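Local coordinates for protein Afp2 (Serratia entomophila, PDB 6RBN) that probably forms, with related subunits, the contractile sheath that surrounds the inner tube of the anti-feeding prophage injection system, at residues Leu129-Lys134 with Val171-Ile176; Gly139-Asp144 with Gly214-Gly219; Asn257-Asp262 with Ser289-Leu294. One frame throughout, in Å; residues are numbered along the deposited sequence.

Contact 1: residues Leu129-Lys134 with Val171-Ile176; sequences LFDGPK and VPPSAI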
loop_
_atom_site.group_PDB
_atom_site.type_symbol
_atom_site.label_atom_id
_atom_site.label_comp_id
_atom_site.label_asym_id
_atom_site.label_seq_id
_atom_site.Cartn_x
_atom_site.Cartn_y
_atom_site.Cartn_z
ATOM N N LEU C 129 27.503 -80.221 -41.784
ATOM C CA LEU C 129 28.527 -81.178 -41.373
ATOM C C LEU C 129 28.410 -82.381 -42.304
ATOM O O LEU C 129 27.512 -83.211 -42.141
ATOM C CB LEU C 129 28.345 -81.574 -39.914
ATOM C CG LEU C 129 28.466 -80.442 -38.897
ATOM C CD1 LEU C 129 28.140 -80.939 -37.507
ATOM C CD2 LEU C 129 29.845 -79.826 -38.937
ATOM N N PHE C 130 29.305 -82.470 -43.280
ATOM C CA PHE C 130 29.199 -83.458 -44.344
ATOM C C PHE C 130 30.016 -84.697 -43.967
ATOM O O PHE C 130 30.352 -84.888 -42.798
ATOM C CB PHE C 130 29.604 -82.815 -45.668
ATOM C CG PHE C 130 28.804 -81.593 -45.990
ATOM C CD1 PHE C 130 27.456 -81.695 -46.270
ATOM C CD2 PHE C 130 29.399 -80.347 -46.030
ATOM C CE1 PHE C 130 26.713 -80.579 -46.565
ATOM C CE2 PHE C 130 28.659 -79.226 -46.331
ATOM C CZ PHE C 130 27.315 -79.345 -46.597
ATOM N N ASP C 131 30.282 -85.584 -44.923
ATOM C CA ASP C 131 30.985 -86.829 -44.650
ATOM C C ASP C 131 32.091 -87.046 -45.664
ATOM O O ASP C 131 31.991 -86.614 -46.813
ATOM C CB ASP C 131 30.056 -88.042 -44.698
ATOM C CG ASP C 131 29.143 -88.122 -43.515
ATOM O OD1 ASP C 131 29.528 -87.649 -42.432
ATOM O OD2 ASP C 131 28.043 -88.675 -43.667
ATOM N N GLY C 132 33.132 -87.747 -45.238
ATOM C CA GLY C 132 34.138 -88.229 -46.149
ATOM C C GLY C 132 33.721 -89.563 -46.730
ATOM O O GLY C 132 32.666 -90.104 -46.385
ATOM N N PRO C 133 34.529 -90.108 -47.639
ATOM C CA PRO C 133 34.216 -91.425 -48.208
ATOM C C PRO C 133 34.331 -92.534 -47.178
ATOM O O PRO C 133 35.145 -92.472 -46.255
ATOM C CB PRO C 133 35.264 -91.590 -49.313
ATOM C CG PRO C 133 35.646 -90.205 -49.669
ATOM C CD PRO C 133 35.601 -89.436 -48.389
ATOM N N LYS C 134 33.497 -93.561 -47.342
ATOM C CA LYS C 134 33.516 -94.681 -46.411
ATOM C C LYS C 134 34.670 -95.629 -46.716
ATOM O O LYS C 134 35.160 -96.319 -45.815
ATOM C CB LYS C 134 32.168 -95.404 -46.451
ATOM C CG LYS C 134 31.937 -96.380 -45.317
ATOM C CD LYS C 134 30.514 -96.898 -45.321
ATOM C CE LYS C 134 30.284 -97.850 -44.161
ATOM N NZ LYS C 134 28.892 -98.369 -44.131
ATOM N N VAL C 171 29.616 -95.305 -36.950
ATOM C CA VAL C 171 29.084 -93.953 -36.760
ATOM C C VAL C 171 29.513 -93.091 -37.945
ATOM O O VAL C 171 30.692 -93.133 -38.330
ATOM C CB VAL C 171 29.581 -93.364 -35.445
ATOM C CG1 VAL C 171 29.149 -91.920 -35.297
ATOM C CG2 VAL C 171 29.040 -94.152 -34.298
ATOM N N PRO C 172 28.597 -92.348 -38.564
ATOM C CA PRO C 172 28.989 -91.368 -39.572
ATOM C C PRO C 172 29.839 -90.275 -38.953
ATOM O O PRO C 172 29.559 -89.813 -37.839
ATOM C CB PRO C 172 27.650 -90.810 -40.063
ATOM C CG PRO C 172 26.679 -91.872 -39.763
ATOM C CD PRO C 172 27.139 -92.495 -38.487
ATOM N N PRO C 173 30.881 -89.821 -39.651
ATOM C CA PRO C 173 31.831 -88.885 -39.036
ATOM C C PRO C 173 31.304 -87.469 -38.901
ATOM O O PRO C 173 31.980 -86.635 -38.289
ATOM C CB PRO C 173 33.020 -88.945 -39.989
ATOM C CG PRO C 173 32.413 -89.268 -41.299
ATOM C CD PRO C 173 31.260 -90.166 -41.031
ATOM N N SER C 174 30.135 -87.167 -39.465
ATOM C CA SER C 174 29.458 -85.919 -39.150
ATOM C C SER C 174 28.982 -85.903 -37.708
ATOM O O SER C 174 28.992 -84.850 -37.064
ATOM C CB SER C 174 28.267 -85.725 -40.075
ATOM O OG SER C 174 28.672 -85.708 -41.420
ATOM N N ALA C 175 28.554 -87.055 -37.195
ATOM C CA ALA C 175 28.072 -87.140 -35.825
ATOM C C ALA C 175 29.205 -87.083 -34.818
ATOM O O ALA C 175 28.987 -86.679 -33.672
ATOM C CB ALA C 175 27.277 -88.424 -35.636
ATOM N N ILE C 176 30.403 -87.504 -35.216
ATOM C CA ILE C 176 31.573 -87.333 -34.365
ATOM C C ILE C 176 31.920 -85.857 -34.255
ATOM O O ILE C 176 32.272 -85.360 -33.178
ATOM C CB ILE C 176 32.743 -88.165 -34.918
ATOM C CG1 ILE C 176 32.367 -89.644 -34.945
ATOM C CG2 ILE C 176 33.991 -87.977 -34.091
ATOM C CD1 ILE C 176 33.335 -90.497 -35.715
#

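Contact 2: residues Gly139-Asp144 with Gly214-Gly219; sequences GTAKPD and GKYNQG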
loop_
_atom_site.group_PDB
_atom_site.type_symbol
_atom_site.label_atom_id
_atom_site.label_comp_id
_atom_site.label_asym_id
_atom_site.label_seq_id
_atom_site.Cartn_x
_atom_site.Cartn_y
_atom_site.Cartn_z
ATOM N N GLY C 139 46.127 -92.337 -51.039
ATOM C CA GLY C 139 47.340 -91.558 -50.869
ATOM C C GLY C 139 47.934 -91.063 -52.170
ATOM O O GLY C 139 48.680 -90.075 -52.166
ATOM N N THR C 140 47.634 -91.728 -53.281
ATOM C CA THR C 140 47.880 -91.221 -54.628
ATOM C C THR C 140 46.602 -90.647 -55.220
ATOM O O THR C 140 46.329 -90.783 -56.415
ATOM C CB THR C 140 48.440 -92.323 -55.519
ATOM O OG1 THR C 140 47.493 -93.393 -55.607
ATOM C CG2 THR C 140 49.738 -92.855 -54.942
ATOM N N ALA C 141 45.803 -89.996 -54.374
ATOM C CA ALA C 141 44.385 -89.814 -54.633
ATOM C C ALA C 141 44.049 -88.629 -55.525
ATOM O O ALA C 141 42.909 -88.567 -56.000
ATOM C CB ALA C 141 43.637 -89.657 -53.314
ATOM N N LYS C 142 45.010 -87.708 -55.777
ATOM C CA LYS C 142 44.798 -86.428 -56.459
ATOM C C LYS C 142 43.709 -85.638 -55.735
ATOM O O LYS C 142 42.529 -85.721 -56.108
ATOM C CB LYS C 142 44.475 -86.615 -57.948
ATOM C CG LYS C 142 44.380 -85.322 -58.747
ATOM C CD LYS C 142 45.706 -84.584 -58.774
ATOM C CE LYS C 142 46.736 -85.313 -59.622
ATOM N NZ LYS C 142 48.016 -84.556 -59.703
ATOM N N PRO C 143 44.072 -84.926 -54.657
ATOM C CA PRO C 143 43.083 -84.421 -53.678
ATOM C C PRO C 143 41.990 -83.505 -54.221
ATOM O O PRO C 143 40.973 -83.332 -53.538
ATOM C CB PRO C 143 43.958 -83.662 -52.674
ATOM C CG PRO C 143 45.165 -83.279 -53.436
ATOM C CD PRO C 143 45.421 -84.398 -54.396
ATOM N N ASP C 144 42.154 -82.912 -55.403
ATOM C CA ASP C 144 41.057 -82.162 -55.999
ATOM C C ASP C 144 39.975 -83.068 -56.563
ATOM O O ASP C 144 38.840 -82.616 -56.744
ATOM C CB ASP C 144 41.582 -81.247 -57.102
ATOM C CG ASP C 144 42.439 -80.124 -56.565
ATOM O OD1 ASP C 144 42.210 -79.701 -55.413
ATOM O OD2 ASP C 144 43.341 -79.664 -57.295
ATOM N N GLY C 214 48.357 -83.334 -44.536
ATOM C CA GLY C 214 49.009 -82.166 -45.098
ATOM C C GLY C 214 48.638 -81.865 -46.535
ATOM O O GLY C 214 48.757 -80.713 -46.965
ATOM N N LYS C 215 48.188 -82.869 -47.287
ATOM C CA LYS C 215 47.703 -82.617 -48.636
ATOM C C LYS C 215 46.298 -82.036 -48.634
ATOM O O LYS C 215 45.923 -81.330 -49.576
ATOM C CB LYS C 215 47.714 -83.908 -49.457
ATOM C CG LYS C 215 49.093 -84.468 -49.736
ATOM C CD LYS C 215 49.023 -85.662 -50.681
ATOM C CE LYS C 215 49.024 -86.987 -49.931
ATOM N NZ LYS C 215 47.714 -87.291 -49.297
ATOM N N TYR C 216 45.516 -82.312 -47.594
ATOM C CA TYR C 216 44.111 -81.946 -47.568
ATOM C C TYR C 216 43.810 -80.733 -46.708
ATOM O O TYR C 216 42.657 -80.306 -46.669
ATOM C CB TYR C 216 43.266 -83.117 -47.068
ATOM C CG TYR C 216 43.256 -84.278 -48.016
ATOM C CD1 TYR C 216 42.432 -84.277 -49.129
ATOM C CD2 TYR C 216 44.087 -85.366 -47.811
ATOM C CE1 TYR C 216 42.411 -85.342 -49.991
ATOM C CE2 TYR C 216 44.087 -86.428 -48.680
ATOM C CZ TYR C 216 43.250 -86.407 -49.769
ATOM O OH TYR C 216 43.244 -87.464 -50.638
ATOM N N ASN C 217 44.797 -80.174 -46.017
ATOM C CA ASN C 217 44.519 -79.059 -45.126
ATOM C C ASN C 217 44.311 -77.751 -45.880
ATOM O O ASN C 217 43.787 -76.797 -45.300
ATOM C CB ASN C 217 45.667 -78.905 -44.139
ATOM C CG ASN C 217 45.274 -78.152 -42.893
ATOM O OD1 ASN C 217 44.101 -77.897 -42.654
ATOM N ND2 ASN C 217 46.261 -77.758 -42.108
ATOM N N GLN C 218 44.696 -77.683 -47.144
ATOM C CA GLN C 218 44.451 -76.524 -47.987
ATOM C C GLN C 218 43.204 -76.753 -48.827
ATOM O O GLN C 218 42.759 -77.884 -49.025
ATOM C CB GLN C 218 45.668 -76.237 -48.879
ATOM C CG GLN C 218 46.076 -77.376 -49.822
ATOM C CD GLN C 218 45.408 -77.311 -51.187
ATOM O OE1 GLN C 218 45.101 -76.231 -51.692
ATOM N NE2 GLN C 218 45.181 -78.471 -51.789
ATOM N N GLY C 219 42.644 -75.663 -49.325
ATOM C CA GLY C 219 41.552 -75.787 -50.272
ATOM C C GLY C 219 40.242 -76.114 -49.588
ATOM O O GLY C 219 39.606 -75.251 -48.974
#

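Contact 3: residues Asn257-Asp262 with Ser289-Leu294; sequences NAVERD and SYLHSL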
loop_
_atom_site.group_PDB
_atom_site.type_symbol
_atom_site.label_atom_id
_atom_site.label_comp_id
_atom_site.label_asym_id
_atom_site.label_seq_id
_atom_site.Cartn_x
_atom_site.Cartn_y
_atom_site.Cartn_z
ATOM N N ASN C 257 27.400 -66.592 -37.065
ATOM C CA ASN C 257 26.061 -67.169 -37.123
ATOM C C ASN C 257 25.372 -67.128 -35.769
ATOM O O ASN C 257 24.148 -67.003 -35.706
ATOM C CB ASN C 257 26.121 -68.608 -37.630
ATOM C CG ASN C 257 26.536 -68.694 -39.072
ATOM O OD1 ASN C 257 26.151 -67.864 -39.888
ATOM N ND2 ASN C 257 27.317 -69.710 -39.403
ATOM N N ALA C 258 26.134 -67.217 -34.681
ATOM C CA ALA C 258 25.543 -67.043 -33.360
ATOM C C ALA C 258 25.196 -65.585 -33.100
ATOM O O ALA C 258 24.205 -65.289 -32.426
ATOM C CB ALA C 258 26.498 -67.566 -32.289
ATOM N N VAL C 259 26.002 -64.662 -33.623
ATOM C CA VAL C 259 25.737 -63.238 -33.446
ATOM C C VAL C 259 24.555 -62.806 -34.306
ATOM O O VAL C 259 23.678 -62.061 -33.853
ATOM C CB VAL C 259 27.008 -62.427 -33.763
ATOM C CG1 VAL C 259 26.732 -60.954 -33.758
ATOM C CG2 VAL C 259 28.067 -62.721 -32.749
ATOM N N GLU C 260 24.502 -63.293 -35.548
ATOM C CA GLU C 260 23.446 -62.895 -36.473
ATOM C C GLU C 260 22.091 -63.442 -36.057
ATOM O O GLU C 260 21.062 -62.806 -36.304
ATOM C CB GLU C 260 23.808 -63.347 -37.886
ATOM C CG GLU C 260 24.895 -62.491 -38.488
ATOM C CD GLU C 260 25.511 -63.038 -39.746
ATOM O OE1 GLU C 260 25.223 -64.191 -40.113
ATOM O OE2 GLU C 260 26.312 -62.315 -40.362
ATOM N N ARG C 261 22.063 -64.605 -35.410
ATOM C CA ARG C 261 20.788 -65.138 -34.947
ATOM C C ARG C 261 20.344 -64.477 -33.650
ATOM O O ARG C 261 19.155 -64.197 -33.472
ATOM C CB ARG C 261 20.871 -66.654 -34.776
ATOM C CG ARG C 261 20.950 -67.419 -36.081
ATOM C CD ARG C 261 21.166 -68.900 -35.835
ATOM N NE ARG C 261 20.009 -69.528 -35.210
ATOM C CZ ARG C 261 19.008 -70.080 -35.885
ATOM N NH1 ARG C 261 19.027 -70.094 -37.210
ATOM N NH2 ARG C 261 17.990 -70.625 -35.235
ATOM N N ASP C 262 21.276 -64.206 -32.735
ATOM C CA ASP C 262 20.888 -63.633 -31.451
ATOM C C ASP C 262 20.566 -62.150 -31.539
ATOM O O ASP C 262 19.827 -61.643 -30.691
ATOM C CB ASP C 262 21.981 -63.856 -30.413
ATOM C CG ASP C 262 22.097 -65.302 -29.992
ATOM O OD1 ASP C 262 21.072 -66.013 -30.029
ATOM O OD2 ASP C 262 23.209 -65.727 -29.621
ATOM N N SER C 289 24.504 -53.289 -26.241
ATOM C CA SER C 289 24.411 -54.016 -24.982
ATOM C C SER C 289 24.692 -55.496 -25.179
ATOM O O SER C 289 25.256 -56.140 -24.290
ATOM C CB SER C 289 23.034 -53.823 -24.352
ATOM O OG SER C 289 22.038 -54.483 -25.105
ATOM N N TYR C 290 24.310 -56.049 -26.331
ATOM C CA TYR C 290 24.612 -57.447 -26.617
ATOM C C TYR C 290 26.091 -57.639 -26.911
ATOM O O TYR C 290 26.719 -58.571 -26.396
ATOM C CB TYR C 290 23.767 -57.946 -27.788
ATOM C CG TYR C 290 24.080 -59.372 -28.173
ATOM C CD1 TYR C 290 23.659 -60.430 -27.383
ATOM C CD2 TYR C 290 24.806 -59.660 -29.321
ATOM C CE1 TYR C 290 23.949 -61.733 -27.724
ATOM C CE2 TYR C 290 25.103 -60.960 -29.667
ATOM C CZ TYR C 290 24.670 -61.989 -28.867
ATOM O OH TYR C 290 24.963 -63.287 -29.205
ATOM N N LEU C 291 26.666 -56.774 -27.742
ATOM C CA LEU C 291 28.055 -56.945 -28.143
ATOM C C LEU C 291 29.044 -56.574 -27.049
ATOM O O LEU C 291 30.202 -56.991 -27.127
ATOM C CB LEU C 291 28.351 -56.125 -29.395
ATOM C CG LEU C 291 27.666 -56.593 -30.675
ATOM C CD1 LEU C 291 27.947 -55.635 -31.807
ATOM C CD2 LEU C 291 28.130 -57.984 -31.034
ATOM N N HIS C 292 28.630 -55.809 -26.037
ATOM C CA HIS C 292 29.544 -55.525 -24.938
ATOM C C HIS C 292 29.657 -56.711 -23.996
ATOM O O HIS C 292 30.749 -57.019 -23.509
ATOM C CB HIS C 292 29.092 -54.298 -24.151
ATOM C CG HIS C 292 30.093 -53.829 -23.146
ATOM N ND1 HIS C 292 31.153 -53.013 -23.477
ATOM C CD2 HIS C 292 30.227 -54.098 -21.827
ATOM C CE1 HIS C 292 31.875 -52.774 -22.398
ATOM N NE2 HIS C 292 31.336 -53.421 -21.383
ATOM N N SER C 293 28.535 -57.379 -23.718
ATOM C CA SER C 293 28.568 -58.566 -22.875
ATOM C C SER C 293 29.230 -59.731 -23.589
ATOM O O SER C 293 29.782 -60.623 -22.941
ATOM C CB SER C 293 27.154 -58.949 -22.455
ATOM O OG SER C 293 26.419 -59.421 -23.567
ATOM N N LEU C 294 29.172 -59.741 -24.917
ATOM C CA LEU C 294 29.877 -60.745 -25.698
ATOM C C LEU C 294 31.369 -60.456 -25.768
ATOM O O LEU C 294 32.176 -61.389 -25.812
ATOM C CB LEU C 294 29.280 -60.802 -27.101
ATOM C CG LEU C 294 29.748 -61.899 -28.041
ATOM C CD1 LEU C 294 29.302 -63.244 -27.523
ATOM C CD2 LEU C 294 29.199 -61.640 -29.409
#

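Contact 1: residues Leu129-Lys134 with Val171-Ile176
The hydroxyl of Ser174 faces a cluster of oxygen atoms on segment 129-134. Ser174 OG lies 2.3 Å from Phe130 O and 2.4 Å from Asp131 OD1. Both hydrogen bonds are modelled very short, which at this resolution says nothing of their strength. The single hydroxyl proton cannot serve both acceptors, and the choice stays open. Ala105 O on the neighbouring strand is a further acceptor for the same hydroxyl. Asp131 OD1 also takes a weak, bent hydrogen bond from the backbone, with Ser174 N 3.1 Å away and an N-H...O angle of 129°. One carboxylate oxygen therefore meets both the amide and the hydroxyl of Ser174. The start of a helix may stabilise the charge of this carboxylate. Asp131 CG stands beside its own backbone N (chi1 -73°), and OD2 is held by the amide of Gly107. Pro173 crosses Asp131 at about a right angle, and its CD comes within 3.4 Å of Asp131 OD1. At the other end, Leu129 CB faces Ser174 CB at 4.2 Å, and Leu129 CD1 reaches Ser174 O. The contact is buried and joins the loop after strand 127-129 to the start of helix 173-187, in the subtilisin-like domain. Leu129 packs between strand 102-105 and later residues of the same helix, while Pro172 and Ala175 lean on helix 66-75.

Contact 2: residues Gly139-Asp144 with Gly214-Gly219
A loop leading into helix 143-146 packs here against the last residues of helix 210-216, at the surface of the subtilisin-like domain. Tyr216 carries the contact. Its CG stands beside the backbone N (chi1 -67°), and the ring reaches across to segment 139-144. Pro143 CB comes to 3.5 Å from Tyr216 CE1 and is also near Tyr216 CD1, in an oblique approach. Beyond the ring, the phenol oxygen meets a methyl group: Tyr216 OH is 3.5 Å from Ala141 CB. The packing of Tyr216 on Pro143 is apolar. It joins the end of helix 210-216 to the approach to helix 143-146, and no hydrogen bond crosses between the two segments. Lys215 lies beside Tyr216. Its chi3 bend (-96°) puts Lys215 CE 3.8 Å from Gly139 O; chi4 then turns NZ, which stays slightly farther from that oxygen. Gly139 has a positive phi (124°), at which a CB would run into the preceding carbonyl oxygen. Tyr216 is hemmed in further by Phe212, Ile137, Leu222 and Val146. Asn217, next in the chain, donates a hydrogen bond to the Thr6 carbonyl of a second copy of the protein.

Contact 3: residues Asn257-Asp262 with Ser289-Leu294
Tyr290 lays the outer end of its ring against Asp262 on the facing helix. Its CG is anti to the backbone N (chi1 177°), which directs the ring toward helix 250-267. Asp262 CB lies 3.6 Å from Tyr290 CZ, oblique to the ring. Asp262 OD2 is 3.0 Å from Tyr290 OH, and the carboxylate and ring planes stand 71° apart. Val259 fills the other part of the interface with both methyl groups. Val259 CG1 approaches the edge of the Tyr290 ring, 4.4 Å from CE2, and is 4.3 Å from Leu291 CD2. Val259 CG2 meets Leu294 CD2 more closely, at 3.7 Å, and these two side chains cross obliquely. Behind the tyrosine, Tyr290 O accepts both the helical hydrogen bond from Leu294 N and one from Ser293 OG. Leu291 and Val259 also pack on strand 328-335. Val259 touches Phe445 of an Afp3 chain, and His292 touches Arg143 of an Afp1 chain. The axes of the two short segments approach to 11.7 Å at 147°, a wide, roughly antiparallel packing bridged mainly by Tyr290, with Leu291 and Leu294 meeting Val259. This is an antiparallel helix pair laid beside a beta sheet in the sheath C-terminal domain.

How the contacts relate
After the earlier strands of the mixed sheet, the chain reaches the loop after strand 127-129, then the part that enters helix 143-146. Contact 1 closes its loop when the chain returns at the start of helix 173-187. Contact 2 closes later, at the end of helix 210-216, so contacts 1 and 2 cross along the chain. Their centres are 18 Å apart, and both belong to the subtilisin-like domain, one in its interior and one at its surface. Contact 3 follows in series. It closes the shortest loop, 26 residues that include strand 273-274, and pairs helices 250-267 and 277-295 of the C-terminal domain. Contacts 1 and 3 lie on opposite sides of the chain's centre.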